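Local atomic coordinates of geobacter metallireducens SMUG1 (Geobacter metallireducens, PDB entry 5H9I), a protein that belongs to the uracil-DNA glycosylase superfamily as a SMUG1 member and binds xanthine in a pocket of its alpha/beta fold. Residues A[28-32]-A[93-97]; A[60-64]-A[139-145]; A[81-85]-A[122-128]; A[184-190]-A[206-212]. One frame throughout, in Å; residues are numbered along the deposited sequence.

Contact 1: residues A[28-32]-A[93-97]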
loop_
_atom_site.group_PDB
_atom_site.type_symbol
_atom_site.label_atom_id
_atom_site.label_comp_id
_atom_site.label_asym_id
_atom_site.label_seq_id
_atom_site.Cartn_x
_atom_site.Cartn_y
_atom_site.Cartn_z
ATOM N N ALA A 28 3.265 -0.415 -20.761
ATOM C CA ALA A 28 2.424 0.383 -21.627
ATOM C C ALA A 28 1.489 1.302 -20.906
ATOM O O ALA A 28 1.021 2.267 -21.490
ATOM C CB ALA A 28 1.619 -0.494 -22.559
ATOM N N HIS A 29 1.099 0.969 -19.643
ATOM C CA HIS A 29 0.105 1.757 -18.950
ATOM C C HIS A 29 0.586 1.896 -17.477
ATOM O O HIS A 29 1.111 0.941 -16.918
ATOM C CB HIS A 29 -1.223 1.063 -18.832
ATOM C CG HIS A 29 -1.774 0.713 -20.150
ATOM N ND1 HIS A 29 -2.598 1.586 -20.819
ATOM C CD2 HIS A 29 -1.624 -0.374 -20.952
ATOM C CE1 HIS A 29 -2.935 1.061 -21.987
ATOM N NE2 HIS A 29 -2.329 -0.098 -22.110
ATOM N N VAL A 30 0.343 3.063 -16.946
ATOM C CA VAL A 30 0.674 3.349 -15.542
ATOM C C VAL A 30 -0.551 3.966 -14.912
ATOM O O VAL A 30 -1.018 5.004 -15.360
ATOM C CB VAL A 30 1.883 4.287 -15.430
ATOM C CG1 VAL A 30 2.202 4.631 -13.975
ATOM C CG2 VAL A 30 3.116 3.682 -16.067
ATOM N N TYR A 31 -1.072 3.349 -13.843
ATOM C CA TYR A 31 -2.190 3.880 -13.095
ATOM C C TYR A 31 -1.711 4.519 -11.777
ATOM O O TYR A 31 -0.992 3.928 -11.087
ATOM C CB TYR A 31 -3.164 2.772 -12.690
ATOM C CG TYR A 31 -3.977 2.023 -13.746
ATOM C CD1 TYR A 31 -3.756 2.174 -15.088
ATOM C CD2 TYR A 31 -4.948 1.172 -13.358
ATOM C CE1 TYR A 31 -4.508 1.475 -16.004
ATOM C CE2 TYR A 31 -5.706 0.464 -14.257
ATOM C CZ TYR A 31 -5.483 0.635 -15.580
ATOM O OH TYR A 31 -6.232 -0.063 -16.468
ATOM N N ASN A 32 -2.197 5.698 -11.463
ATOM C CA ASN A 32 -1.860 6.399 -10.202
ATOM C C ASN A 32 -3.126 6.774 -9.405
ATOM O O ASN A 32 -3.748 7.830 -9.578
ATOM C CB ASN A 32 -1.041 7.614 -10.475
ATOM C CG ASN A 32 -0.512 8.223 -9.219
ATOM O OD1 ASN A 32 -0.835 7.744 -8.118
ATOM N ND2 ASN A 32 0.416 9.170 -9.413
ATOM N N PRO A 93 -8.337 6.076 -14.844
ATOM C CA PRO A 93 -7.015 6.564 -15.187
ATOM C C PRO A 93 -6.900 6.859 -16.736
ATOM O O PRO A 93 -7.465 6.092 -17.531
ATOM C CB PRO A 93 -6.066 5.411 -14.841
ATOM C CG PRO A 93 -6.943 4.199 -14.822
ATOM C CD PRO A 93 -8.335 4.645 -14.463
ATOM N N ALA A 94 -6.022 7.768 -17.077
ATOM C CA ALA A 94 -5.756 8.058 -18.480
ATOM C C ALA A 94 -5.226 6.827 -19.107
ATOM O O ALA A 94 -4.314 6.169 -18.582
ATOM C CB ALA A 94 -4.818 9.205 -18.575
ATOM N N GLY A 95 -5.805 6.450 -20.251
ATOM C CA GLY A 95 -5.330 5.205 -20.871
ATOM C C GLY A 95 -5.654 3.905 -20.182
ATOM O O GLY A 95 -5.002 2.915 -20.481
ATOM N N GLU A 96 -6.681 3.900 -19.303
ATOM C CA GLU A 96 -7.174 2.700 -18.661
ATOM C C GLU A 96 -7.179 1.547 -19.646
ATOM O O GLU A 96 -7.638 1.737 -20.765
ATOM C CB GLU A 96 -8.611 2.989 -18.236
ATOM C CG GLU A 96 -9.322 1.863 -17.571
ATOM C CD GLU A 96 -10.773 2.109 -17.447
ATOM O OE1 GLU A 96 -11.459 2.235 -18.547
ATOM O OE2 GLU A 96 -11.368 2.144 -16.362
ATOM N N HIS A 97 -6.719 0.354 -19.263
ATOM C CA HIS A 97 -6.757 -0.816 -20.140
ATOM C C HIS A 97 -8.044 -1.556 -19.969
ATOM O O HIS A 97 -8.493 -1.813 -18.871
ATOM C CB HIS A 97 -5.590 -1.697 -19.799
ATOM C CG HIS A 97 -5.314 -2.757 -20.830
ATOM N ND1 HIS A 97 -6.137 -3.840 -20.974
ATOM C CD2 HIS A 97 -4.376 -2.852 -21.778
ATOM C CE1 HIS A 97 -5.725 -4.565 -22.015
ATOM N NE2 HIS A 97 -4.628 -4.013 -22.482
HETATM O O HOH W 1 -3.030 6.683 -16.118
HETATM O O HOH W 2 -1.929 4.626 -19.075
#
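Tyr31 and His29 carry this contact, both with chi1 in the m well, as alternate residues of the edge strand 29-31. The Tyr31 side chain starts sideways, yet its ring reaches across to 93-97: Pro93 CG sits 3.6 Å from the centroid of the Tyr31 ring, almost on the ring normal, a CH-pi contact. At the far end of that ring, His97 N donates a hydrogen bond to Tyr31 OH (2.9 Å), and the same hydroxyl is bonded to the carbonyl of Lys100. Residues 93-96 form a type II beta turn, closed by Glu96 N to Pro93 O at 2.9 Å, with Gly95 at positive phi; the turn lies against the outer strand of a small antiparallel sheet, next to strand 144-146. Gly95 O accepts a weak hydrogen bond from His29 ND1 (2.8 Å, bent to 118°). His97, with chi1 t, lays its CB over the face of the His29 ring and turns its own ring edge toward that face, an offset edge-to-face pair with centroids 5.2 Å apart and planes at 88°. The His97 ring nitrogens are bonded to Lys99 N and Ala148 O. Water 1 bridges Val30 O (2.7 Å) and Ala94 O (2.8 Å).

Contact 2: residues A[60-64]-A[139-145]. With XAN (xanthine), chain B.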
loop_
_atom_site.group_PDB
_atom_site.type_symbol
_atom_site.label_atom_id
_atom_site.label_comp_id
_atom_site.label_asym_id
_atom_site.label_seq_id
_atom_site.Cartn_x
_atom_site.Cartn_y
_atom_site.Cartn_z
ATOM N N MET A 60 3.726 -3.480 -1.186
ATOM C CA MET A 60 4.533 -3.196 -2.357
ATOM C C MET A 60 3.850 -2.220 -3.280
ATOM O O MET A 60 4.303 -1.147 -3.459
ATOM C CB MET A 60 4.846 -4.511 -3.090
ATOM C CG MET A 60 5.619 -4.353 -4.412
ATOM S SD MET A 60 6.034 -6.013 -5.248
ATOM C CE MET A 60 4.413 -6.362 -5.783
ATOM N N ASN A 61 2.760 -2.622 -3.907
ATOM C CA ASN A 61 2.053 -1.740 -4.788
ATOM C C ASN A 61 0.612 -2.240 -4.994
ATOM O O ASN A 61 0.315 -3.322 -4.554
ATOM C CB ASN A 61 2.809 -1.497 -6.155
ATOM C CG ASN A 61 2.604 -2.597 -7.172
ATOM O OD1 ASN A 61 2.746 -3.799 -6.887
ATOM N ND2 ASN A 61 2.296 -2.181 -8.408
ATOM N N PRO A 62 -0.276 -1.431 -5.572
ATOM C CA PRO A 62 -1.680 -1.846 -5.620
ATOM C C PRO A 62 -1.988 -3.107 -6.374
ATOM O O PRO A 62 -1.270 -3.442 -7.356
ATOM C CB PRO A 62 -2.320 -0.708 -6.396
ATOM C CG PRO A 62 -1.500 0.540 -6.027
ATOM C CD PRO A 62 -0.093 -0.033 -6.015
ATOM N N GLY A 63 -2.990 -3.849 -5.923
ATOM C CA GLY A 63 -3.567 -4.882 -6.780
ATOM C C GLY A 63 -4.631 -4.197 -7.575
ATOM O O GLY A 63 -5.278 -3.194 -7.209
ATOM N N PRO A 64 -4.837 -4.742 -8.779
ATOM C CA PRO A 64 -5.867 -4.168 -9.658
ATOM C C PRO A 64 -7.257 -4.056 -9.119
ATOM O O PRO A 64 -8.036 -3.174 -9.564
ATOM C CB PRO A 64 -5.825 -5.160 -10.886
ATOM C CG PRO A 64 -5.332 -6.414 -10.247
ATOM C CD PRO A 64 -4.237 -5.946 -9.330
ATOM N N ASN A 139 1.356 1.676 1.110
ATOM C CA ASN A 139 2.153 0.986 0.090
ATOM C C ASN A 139 3.446 1.761 -0.153
ATOM O O ASN A 139 3.412 2.970 -0.197
ATOM C CB ASN A 139 1.419 0.930 -1.249
ATOM C CG ASN A 139 0.678 -0.335 -1.420
ATOM O OD1 ASN A 139 0.999 -1.363 -0.864
ATOM N ND2 ASN A 139 -0.504 -0.206 -2.100
ATOM N N TYR A 140 4.491 1.050 -0.473
ATOM C CA TYR A 140 5.739 1.652 -0.888
ATOM C C TYR A 140 5.572 2.391 -2.208
ATOM O O TYR A 140 6.049 3.511 -2.329
ATOM C CB TYR A 140 6.728 0.518 -1.049
ATOM C CG TYR A 140 8.099 0.962 -1.568
ATOM C CD1 TYR A 140 8.909 1.703 -0.794
ATOM C CD2 TYR A 140 8.450 0.730 -2.900
ATOM C CE1 TYR A 140 10.136 2.172 -1.285
ATOM C CE2 TYR A 140 9.623 1.164 -3.389
ATOM C CZ TYR A 140 10.468 1.823 -2.577
ATOM O OH TYR A 140 11.669 2.277 -3.097
ATOM N N CYS A 141 4.903 1.732 -3.170
ATOM C CA CYS A 141 4.713 2.305 -4.522
ATOM C C CYS A 141 3.246 2.378 -4.789
ATOM O O CYS A 141 2.565 1.413 -4.667
ATOM C CB CYS A 141 5.466 1.412 -5.508
ATOM S SG CYS A 141 5.191 1.899 -7.242
ATOM N N PRO A 142 2.749 3.563 -5.090
ATOM C CA PRO A 142 1.308 3.680 -5.337
ATOM C C PRO A 142 0.868 3.392 -6.768
ATOM O O PRO A 142 -0.342 3.379 -7.013
ATOM C CB PRO A 142 1.055 5.118 -5.022
ATOM C CG PRO A 142 2.274 5.804 -5.484
ATOM C CD PRO A 142 3.407 4.899 -5.023
ATOM N N LEU A 143 1.800 3.155 -7.663
ATOM C CA LEU A 143 1.471 2.974 -9.095
ATOM C C LEU A 143 1.228 1.546 -9.416
ATOM O O LEU A 143 1.921 0.654 -8.858
ATOM C CB LEU A 143 2.674 3.452 -9.845
ATOM C CG LEU A 143 3.062 4.892 -9.731
ATOM C CD1 LEU A 143 4.329 5.158 -10.555
ATOM C CD2 LEU A 143 1.955 5.868 -10.020
ATOM N N LEU A 144 0.330 1.284 -10.380
ATOM C CA LEU A 144 0.126 -0.036 -10.984
ATOM C C LEU A 144 0.678 0.023 -12.456
ATOM O O LEU A 144 0.442 1.015 -13.090
ATOM C CB LEU A 144 -1.340 -0.350 -11.012
ATOM C CG LEU A 144 -1.736 -1.717 -11.471
ATOM C CD1 LEU A 144 -1.747 -2.694 -10.320
ATOM C CD2 LEU A 144 -3.074 -1.784 -12.155
ATOM N N PHE A 145 1.507 -0.946 -12.835
ATOM C CA PHE A 145 2.155 -1.004 -14.120
ATOM C C PHE A 145 1.550 -2.165 -14.916
ATOM O O PHE A 145 1.475 -3.311 -14.424
ATOM C CB PHE A 145 3.668 -1.200 -13.902
ATOM C CG PHE A 145 4.305 -0.144 -13.102
ATOM C CD1 PHE A 145 4.741 1.031 -13.673
ATOM C CD2 PHE A 145 4.569 -0.395 -11.777
ATOM C CE1 PHE A 145 5.372 2.004 -12.921
ATOM C CE2 PHE A 145 5.179 0.596 -10.998
ATOM C CZ PHE A 145 5.597 1.743 -11.576
HETATM N N9 XAN B . -2.776 -6.508 -2.793
HETATM C C4 XAN B . -2.159 -5.419 -2.426
HETATM N N3 XAN B . -2.540 -4.179 -2.130
HETATM C C2 XAN B . -1.682 -3.321 -1.802
HETATM O O2 XAN B . -2.048 -2.193 -1.591
HETATM N N1 XAN B . -0.379 -3.604 -1.659
HETATM C C6 XAN B . 0.122 -4.779 -1.890
HETATM O O6 XAN B . 1.329 -5.039 -1.821
HETATM C C5 XAN B . -0.766 -5.760 -2.335
HETATM N N7 XAN B . -0.624 -7.035 -2.666
HETATM C C8 XAN B . -1.838 -7.487 -2.937
HETATM O O HOH W 3 1.837 -3.199 -11.034
#
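Two asparagines, one ending strand 135-139 and one in the loop after strand 55-59, point their side chains at unlike partners: that of Asn139 bonds the bound xanthine, that of Asn61 the protein backbone. The site belongs to the alpha/beta fold of the uracil-DNA glycosylase superfamily, at the C-terminal ends of these adjacent parallel strands. Asn139 grips the ligand in a two-point match: XAN N1 donates to Asn139 OD1 (2.7 Å), and Asn139 ND2 donates to XAN O2 (2.6 Å). Met60 N adds a bond to XAN O6 (2.9 Å) and Asn61 N a weak one to the same XAN O6 (3.5 Å); Phe74 N, Glu111 and His213 also bond the ligand. One main-chain and one side-chain hydrogen bond join the segments. In the first, Cys141 N donates to Met60 O (3.0 Å); beside it Asn61 CA makes a CA-H...O contact with Cys141 O (3.2 Å). Pro62 CG packs 3.2 Å from Pro142 O, a buried carbonyl with no hydrogen-bonding partner in the model. Leu144 CD1 reaches Pro64 CD at 4.2 Å and lies 3.1 Å from Pro62 O. Leu144 already belongs to strand 144-146, so this loop runs from the ligand pocket straight into the small antiparallel sheet. Asn61 ND2 donates to Leu143 O at 2.9 Å, nearly straight at 177°, and to water 3, also at 2.9 Å, which in turn accepts from Phe145 N at 2.9 Å.

Contact 3: residues A[81-85]-A[122-128]. With LEA (pentanoic acid), chain H; IPA (isopropyl alcohol), chain G.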
loop_
_atom_site.group_PDB
_atom_site.type_symbol
_atom_site.label_atom_id
_atom_site.label_comp_id
_atom_site.label_asym_id
_atom_site.label_seq_id
_atom_site.Cartn_x
_atom_site.Cartn_y
_atom_site.Cartn_z
ATOM N N THR A 81 -15.631 -0.196 2.263
ATOM C CA THR A 81 -16.929 0.404 2.448
ATOM C C THR A 81 -17.563 0.030 3.782
ATOM O O THR A 81 -18.121 0.910 4.465
ATOM C CB THR A 81 -17.932 0.087 1.271
ATOM O OG1 THR A 81 -18.249 -1.275 1.290
ATOM C CG2 THR A 81 -17.377 0.426 0.044
ATOM N N GLU A 82 -17.478 -1.235 4.183
ATOM C CA GLU A 82 -18.245 -1.765 5.319
ATOM C C GLU A 82 -17.481 -1.506 6.615
ATOM O O GLU A 82 -18.130 -1.196 7.620
ATOM C CB GLU A 82 -18.505 -3.281 5.169
ATOM C CG GLU A 82 -19.449 -3.546 3.975
ATOM C CD GLU A 82 -19.598 -5.052 3.577
ATOM O OE1 GLU A 82 -18.994 -5.957 4.234
ATOM O OE2 GLU A 82 -20.322 -5.335 2.548
ATOM N N TRP A 83 -16.165 -1.665 6.630
ATOM C CA TRP A 83 -15.446 -1.588 7.911
ATOM C C TRP A 83 -14.891 -0.184 8.065
ATOM O O TRP A 83 -15.054 0.386 9.167
ATOM C CB TRP A 83 -14.342 -2.633 7.961
ATOM C CG TRP A 83 -13.850 -2.769 9.403
ATOM C CD1 TRP A 83 -14.638 -3.091 10.505
ATOM C CD2 TRP A 83 -12.529 -2.680 9.857
ATOM N NE1 TRP A 83 -13.821 -3.146 11.626
ATOM C CE2 TRP A 83 -12.552 -2.885 11.277
ATOM C CE3 TRP A 83 -11.304 -2.314 9.251
ATOM C CZ2 TRP A 83 -11.389 -2.865 12.021
ATOM C CZ3 TRP A 83 -10.197 -2.234 10.005
ATOM C CH2 TRP A 83 -10.271 -2.523 11.407
ATOM N N LEU A 84 -14.250 0.355 7.057
ATOM C CA LEU A 84 -13.613 1.647 7.179
ATOM C C LEU A 84 -14.625 2.768 6.986
ATOM O O LEU A 84 -14.380 3.921 7.350
ATOM C CB LEU A 84 -12.416 1.792 6.227
ATOM C CG LEU A 84 -11.262 0.854 6.427
ATOM C CD1 LEU A 84 -10.165 1.026 5.382
ATOM C CD2 LEU A 84 -10.704 0.996 7.876
ATOM N N GLY A 85 -15.731 2.471 6.329
ATOM C CA GLY A 85 -16.695 3.519 6.019
ATOM C C GLY A 85 -16.322 4.485 5.020
ATOM O O GLY A 85 -16.786 5.664 5.061
ATOM N N ARG A 122 -9.669 -6.848 11.321
ATOM C CA ARG A 122 -10.971 -6.679 11.891
ATOM C C ARG A 122 -11.233 -7.716 12.984
ATOM O O ARG A 122 -11.740 -7.437 14.004
ATOM C CB ARG A 122 -12.078 -6.714 10.821
ATOM C CG ARG A 122 -13.489 -6.662 11.379
ATOM C CD ARG A 122 -14.593 -6.527 10.342
ATOM N NE ARG A 122 -14.416 -7.486 9.283
ATOM C CZ ARG A 122 -14.891 -7.379 8.041
ATOM N NH1 ARG A 122 -15.652 -6.367 7.664
ATOM N NH2 ARG A 122 -14.593 -8.334 7.167
ATOM N N GLU A 123 -10.918 -8.937 12.673
ATOM C CA GLU A 123 -11.059 -10.004 13.702
ATOM C C GLU A 123 -10.217 -9.708 14.887
ATOM O O GLU A 123 -10.702 -10.026 16.024
ATOM C CB GLU A 123 -10.654 -11.343 13.069
ATOM C CG GLU A 123 -11.656 -11.842 12.068
ATOM C CD GLU A 123 -11.143 -13.066 11.302
ATOM O OE1 GLU A 123 -9.977 -13.518 11.553
ATOM O OE2 GLU A 123 -11.939 -13.520 10.446
ATOM N N ARG A 124 -8.996 -9.252 14.793
ATOM C CA ARG A 124 -8.098 -9.075 15.964
ATOM C C ARG A 124 -8.516 -7.818 16.721
ATOM O O ARG A 124 -8.465 -7.800 17.959
ATOM C CB ARG A 124 -6.684 -8.981 15.578
ATOM C CG ARG A 124 -5.994 -10.217 14.973
ATOM C CD ARG A 124 -5.987 -11.377 15.954
ATOM N NE ARG A 124 -5.069 -11.087 17.058
ATOM C CZ ARG A 124 -4.764 -11.998 17.993
ATOM N NH1 ARG A 124 -5.289 -13.183 17.856
ATOM N NH2 ARG A 124 -3.963 -11.674 18.971
ATOM N N PHE A 125 -8.954 -6.749 16.058
ATOM C CA PHE A 125 -9.124 -5.448 16.717
ATOM C C PHE A 125 -10.508 -4.963 16.836
ATOM O O PHE A 125 -10.791 -4.049 17.654
ATOM C CB PHE A 125 -8.306 -4.397 15.911
ATOM C CG PHE A 125 -6.840 -4.524 16.057
ATOM C CD1 PHE A 125 -6.120 -5.484 15.307
ATOM C CD2 PHE A 125 -6.149 -3.828 17.045
ATOM C CE1 PHE A 125 -4.765 -5.604 15.527
ATOM C CE2 PHE A 125 -4.785 -3.960 17.193
ATOM C CZ PHE A 125 -4.084 -4.871 16.430
ATOM N N GLY A 126 -11.464 -5.480 16.090
ATOM C CA GLY A 126 -12.838 -5.120 16.138
ATOM C C GLY A 126 -13.240 -3.885 15.375
ATOM O O GLY A 126 -14.045 -3.914 14.484
ATOM N N THR A 127 -12.762 -2.793 15.915
ATOM C CA THR A 127 -13.003 -1.438 15.309
ATOM C C THR A 127 -11.778 -0.857 14.739
ATOM O O THR A 127 -10.653 -1.106 15.105
ATOM C CB THR A 127 -13.571 -0.393 16.286
ATOM O OG1 THR A 127 -12.555 -0.085 17.280
ATOM C CG2 THR A 127 -14.780 -0.924 17.025
ATOM N N PRO A 128 -12.007 -0.005 13.696
ATOM C CA PRO A 128 -10.863 0.635 13.151
ATOM C C PRO A 128 -10.078 1.430 14.212
ATOM O O PRO A 128 -8.828 1.456 14.190
ATOM C CB PRO A 128 -11.493 1.563 12.061
ATOM C CG PRO A 128 -12.634 0.808 11.574
ATOM C CD PRO A 128 -13.202 0.274 12.884
HETATM C C2 LEA H . -5.987 -6.481 19.526
HETATM O O2 LEA H . -5.699 -7.160 18.573
HETATM C C3 LEA H . -4.902 -5.795 20.229
HETATM C C4 LEA H . -4.926 -6.349 21.595
HETATM C C5 LEA H . -5.537 -5.433 22.603
HETATM C C6 LEA H . -5.315 -5.884 24.073
HETATM O O1 LEA H . -7.129 -6.389 19.925
HETATM C C1 IPA G . -20.329 1.311 5.951
HETATM C C2 IPA G . -20.247 2.371 6.983
HETATM C C3 IPA G . -21.680 2.858 7.299
HETATM O O2 IPA G . -19.384 1.900 8.095
HETATM O O HOH W 4 -16.215 -6.580 4.692
#
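Trp83 slides its indole between Arg122 and Pro128, which cover opposite faces of the ring system. This is a helix-end contact in the alpha/beta fold of the superfamily: Trp83 comes from the last turn of helix 77-84, and its partners flank the Gly126-Thr127 break between helices 112-125 and 128-132. On one face Arg122 CD lies 3.8 Å from the centroid of the Trp83 five-membered ring; on the other Pro128 CG stands 3.7 Å from the centroid of the six-membered ring. Both are CH-pi contacts, so it is the aliphatic part of the arginine that packs on the indole. At the ring edge Trp83 NE1 donates to Gly126 O (3.0 Å, 159°). Gly126, at positive phi, ends helix 112-125, and Thr127 N-caps the next helix through its hydroxyl and Arg130 N. Leu84 extends the apolar patch, its CD2 meeting Pro128 CG at 4.2 Å, while Phe48 of helix 38-48 packs against both residues. Trp83 also touches Trp118 and Ile121 on helix 112-125. Arg124 and Phe125 serve a different site, the pentanoic acid pocket, where LEA O2 lies over a face of the Phe125 ring. The charged tail of Arg122 meets Glu82 indirectly: water 4 donates to Glu82 OE1 at 2.9 Å and accepts from Arg122 NH1 at 3.0 Å.

Contact 4: residues A[184-190]-A[206-212]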
loop_
_atom_site.group_PDB
_atom_site.type_symbol
_atom_site.label_atom_id
_atom_site.label_comp_id
_atom_site.label_asym_id
_atom_site.label_seq_id
_atom_site.Cartn_x
_atom_site.Cartn_y
_atom_site.Cartn_z
ATOM N N ARG A 184 7.929 2.518 15.992
ATOM C CA ARG A 184 9.006 1.721 16.513
ATOM C C ARG A 184 9.411 0.602 15.526
ATOM O O ARG A 184 10.519 0.269 15.495
ATOM C CB ARG A 184 8.542 1.166 17.873
ATOM C CG ARG A 184 9.423 0.204 18.626
ATOM C CD ARG A 184 8.754 -0.334 19.906
ATOM N NE ARG A 184 7.587 -1.213 19.709
ATOM C CZ ARG A 184 7.618 -2.518 19.457
ATOM N NH1 ARG A 184 8.764 -3.182 19.334
ATOM N NH2 ARG A 184 6.498 -3.158 19.311
ATOM N N VAL A 185 8.462 0.063 14.755
ATOM C CA VAL A 185 8.686 -1.059 13.895
ATOM C C VAL A 185 7.983 -0.820 12.546
ATOM O O VAL A 185 6.851 -0.309 12.583
ATOM C CB VAL A 185 8.140 -2.363 14.510
ATOM C CG1 VAL A 185 8.532 -3.557 13.726
ATOM C CG2 VAL A 185 8.575 -2.516 15.941
ATOM N N VAL A 186 8.681 -1.130 11.483
ATOM C CA VAL A 186 8.139 -1.077 10.124
ATOM C C VAL A 186 8.139 -2.460 9.607
ATOM O O VAL A 186 9.202 -3.143 9.626
ATOM C CB VAL A 186 8.911 -0.122 9.268
ATOM C CG1 VAL A 186 8.483 -0.117 7.848
ATOM C CG2 VAL A 186 8.872 1.317 9.875
ATOM N N ILE A 187 7.030 -2.953 9.092
ATOM C CA ILE A 187 6.890 -4.340 8.711
ATOM C C ILE A 187 6.560 -4.373 7.226
ATOM O O ILE A 187 5.444 -3.925 6.853
ATOM C CB ILE A 187 5.756 -5.028 9.511
ATOM C CG1 ILE A 187 5.991 -4.909 11.015
ATOM C CG2 ILE A 187 5.538 -6.456 9.031
ATOM C CD1 ILE A 187 4.990 -5.440 11.941
ATOM N N GLY A 188 7.426 -4.968 6.419
ATOM C CA GLY A 188 7.110 -5.237 5.051
ATOM C C GLY A 188 6.110 -6.382 4.936
ATOM O O GLY A 188 6.322 -7.440 5.557
ATOM N N VAL A 189 5.126 -6.194 4.099
ATOM C CA VAL A 189 4.198 -7.313 3.785
ATOM C C VAL A 189 4.750 -7.916 2.488
ATOM O O VAL A 189 4.596 -7.385 1.389
ATOM C CB VAL A 189 2.793 -6.826 3.630
ATOM C CG1 VAL A 189 1.853 -8.006 3.305
ATOM C CG2 VAL A 189 2.344 -6.048 4.854
ATOM N N GLY A 190 5.442 -9.031 2.699
ATOM C CA GLY A 190 6.190 -9.698 1.576
ATOM C C GLY A 190 7.613 -9.280 1.524
ATOM O O GLY A 190 8.058 -8.283 2.118
ATOM N N VAL A 206 14.399 2.645 13.957
ATOM C CA VAL A 206 13.232 1.779 13.752
ATOM C C VAL A 206 13.732 0.391 13.496
ATOM O O VAL A 206 14.792 0.255 12.952
ATOM C CB VAL A 206 12.339 2.082 12.527
ATOM C CG1 VAL A 206 11.549 3.281 12.694
ATOM C CG2 VAL A 206 13.121 2.133 11.241
ATOM N N GLU A 207 12.996 -0.643 13.878
ATOM C CA GLU A 207 13.292 -1.951 13.498
ATOM C C GLU A 207 12.507 -2.223 12.237
ATOM O O GLU A 207 11.374 -1.718 12.103
ATOM C CB GLU A 207 12.855 -2.945 14.605
ATOM C CG GLU A 207 13.613 -2.798 15.902
ATOM C CD GLU A 207 15.155 -2.927 15.791
ATOM O OE1 GLU A 207 15.721 -3.760 14.970
ATOM O OE2 GLU A 207 15.790 -2.126 16.510
ATOM N N VAL A 208 12.991 -3.076 11.386
ATOM C CA VAL A 208 12.317 -3.511 10.198
ATOM C C VAL A 208 12.195 -5.028 10.203
ATOM O O VAL A 208 13.190 -5.754 10.473
ATOM C CB VAL A 208 12.993 -3.062 8.926
ATOM C CG1 VAL A 208 12.381 -3.710 7.673
ATOM C CG2 VAL A 208 13.073 -1.560 8.848
ATOM N N GLY A 209 11.004 -5.534 9.903
ATOM C CA GLY A 209 10.696 -6.931 9.818
ATOM C C GLY A 209 9.719 -7.189 8.672
ATOM O O GLY A 209 9.500 -6.348 7.772
ATOM N N ARG A 210 9.258 -8.423 8.613
ATOM C CA ARG A 210 8.488 -8.943 7.505
ATOM C C ARG A 210 7.370 -9.804 8.055
ATOM O O ARG A 210 7.577 -10.492 8.979
ATOM C CB ARG A 210 9.382 -9.834 6.590
ATOM C CG ARG A 210 8.622 -10.531 5.451
ATOM C CD ARG A 210 9.348 -11.568 4.562
ATOM N NE ARG A 210 9.787 -12.834 5.203
ATOM C CZ ARG A 210 9.111 -14.004 5.372
ATOM N NH1 ARG A 210 9.767 -14.990 5.958
ATOM N NH2 ARG A 210 7.836 -14.274 4.977
ATOM N N ILE A 211 6.204 -9.743 7.434
ATOM C CA ILE A 211 5.265 -10.810 7.531
ATOM C C ILE A 211 5.003 -11.441 6.143
ATOM O O ILE A 211 5.187 -10.801 5.085
ATOM C CB ILE A 211 3.915 -10.384 8.145
ATOM C CG1 ILE A 211 3.209 -9.356 7.316
ATOM C CG2 ILE A 211 4.115 -10.061 9.658
ATOM C CD1 ILE A 211 1.754 -9.114 7.761
ATOM N N ILE A 212 4.539 -12.677 6.185
ATOM C CA ILE A 212 4.145 -13.364 4.944
ATOM C C ILE A 212 3.107 -12.473 4.214
ATOM O O ILE A 212 2.172 -11.948 4.832
ATOM C CB ILE A 212 3.603 -14.758 5.307
ATOM C CG1 ILE A 212 3.207 -15.509 4.106
ATOM C CG2 ILE A 212 2.568 -14.679 6.372
ATOM C CD1 ILE A 212 2.964 -17.014 4.500
#
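Strands 185-189 and 207-211 run parallel, their axes 4.4 Å apart at closest approach and inclined by 30°. Six main-chain hydrogen bonds zip them in strict alternation, from Glu207 N to Arg184 O (3.1 Å) through Val186 N to Glu207 O (2.8 Å), and on to Gly190 N to Ile211 O (3.0 Å). Several CA-H...O contacts lie between them, such as Val208 CA to Val186 O at 3.2 Å. The strands belong to a beta-alpha-beta unit crossing over through helix 191-201, with 207-211 at the edge of the four-stranded parallel sheet and 55-59 on the other side of 185-189. On one face Ile187 CG2 meets Ile211 CG2 at 3.9 Å and Val189 CG2 meets Ile211 CG1 at 4.2 Å, and helix 219-235 packs on Ile187 and Ile211. On the other face Val186 CB lies 4.4 Å from Val208 CG2, with Cys197 of helix 191-201 touching both valines. Gly190, at phi 95°, takes the N-cap position of that helix. The backbone bonds thus hold the register, while beta-branched side chains supply an apolar layer on each face; the charged residues, Arg184, Glu207 and Arg210, are all exposed.

Overall arrangement
From the N terminus, strand 29-31 opens contact 1, which closes on the turn at 93-97. Before it closes, the chain passes 60-64, the first half of contact 2, so contacts 1 and 2 cross; they touch directly where strands 29-31 and 144-146 pair. Contact 3, from 81-85 to 122-128, also crosses contact 1 but nests wholly inside the loop that contact 2 closes at 139-145. Contact 4 then closes a short loop from 184-190 to 206-212, in series with the rest. Contacts 1 and 4 lie on opposite sides of the chain's centre. Contact 2 joins the xanthine pocket to the antiparallel sheet; contact 3 ties helix ends, and contact 4 two strands of the parallel sheet.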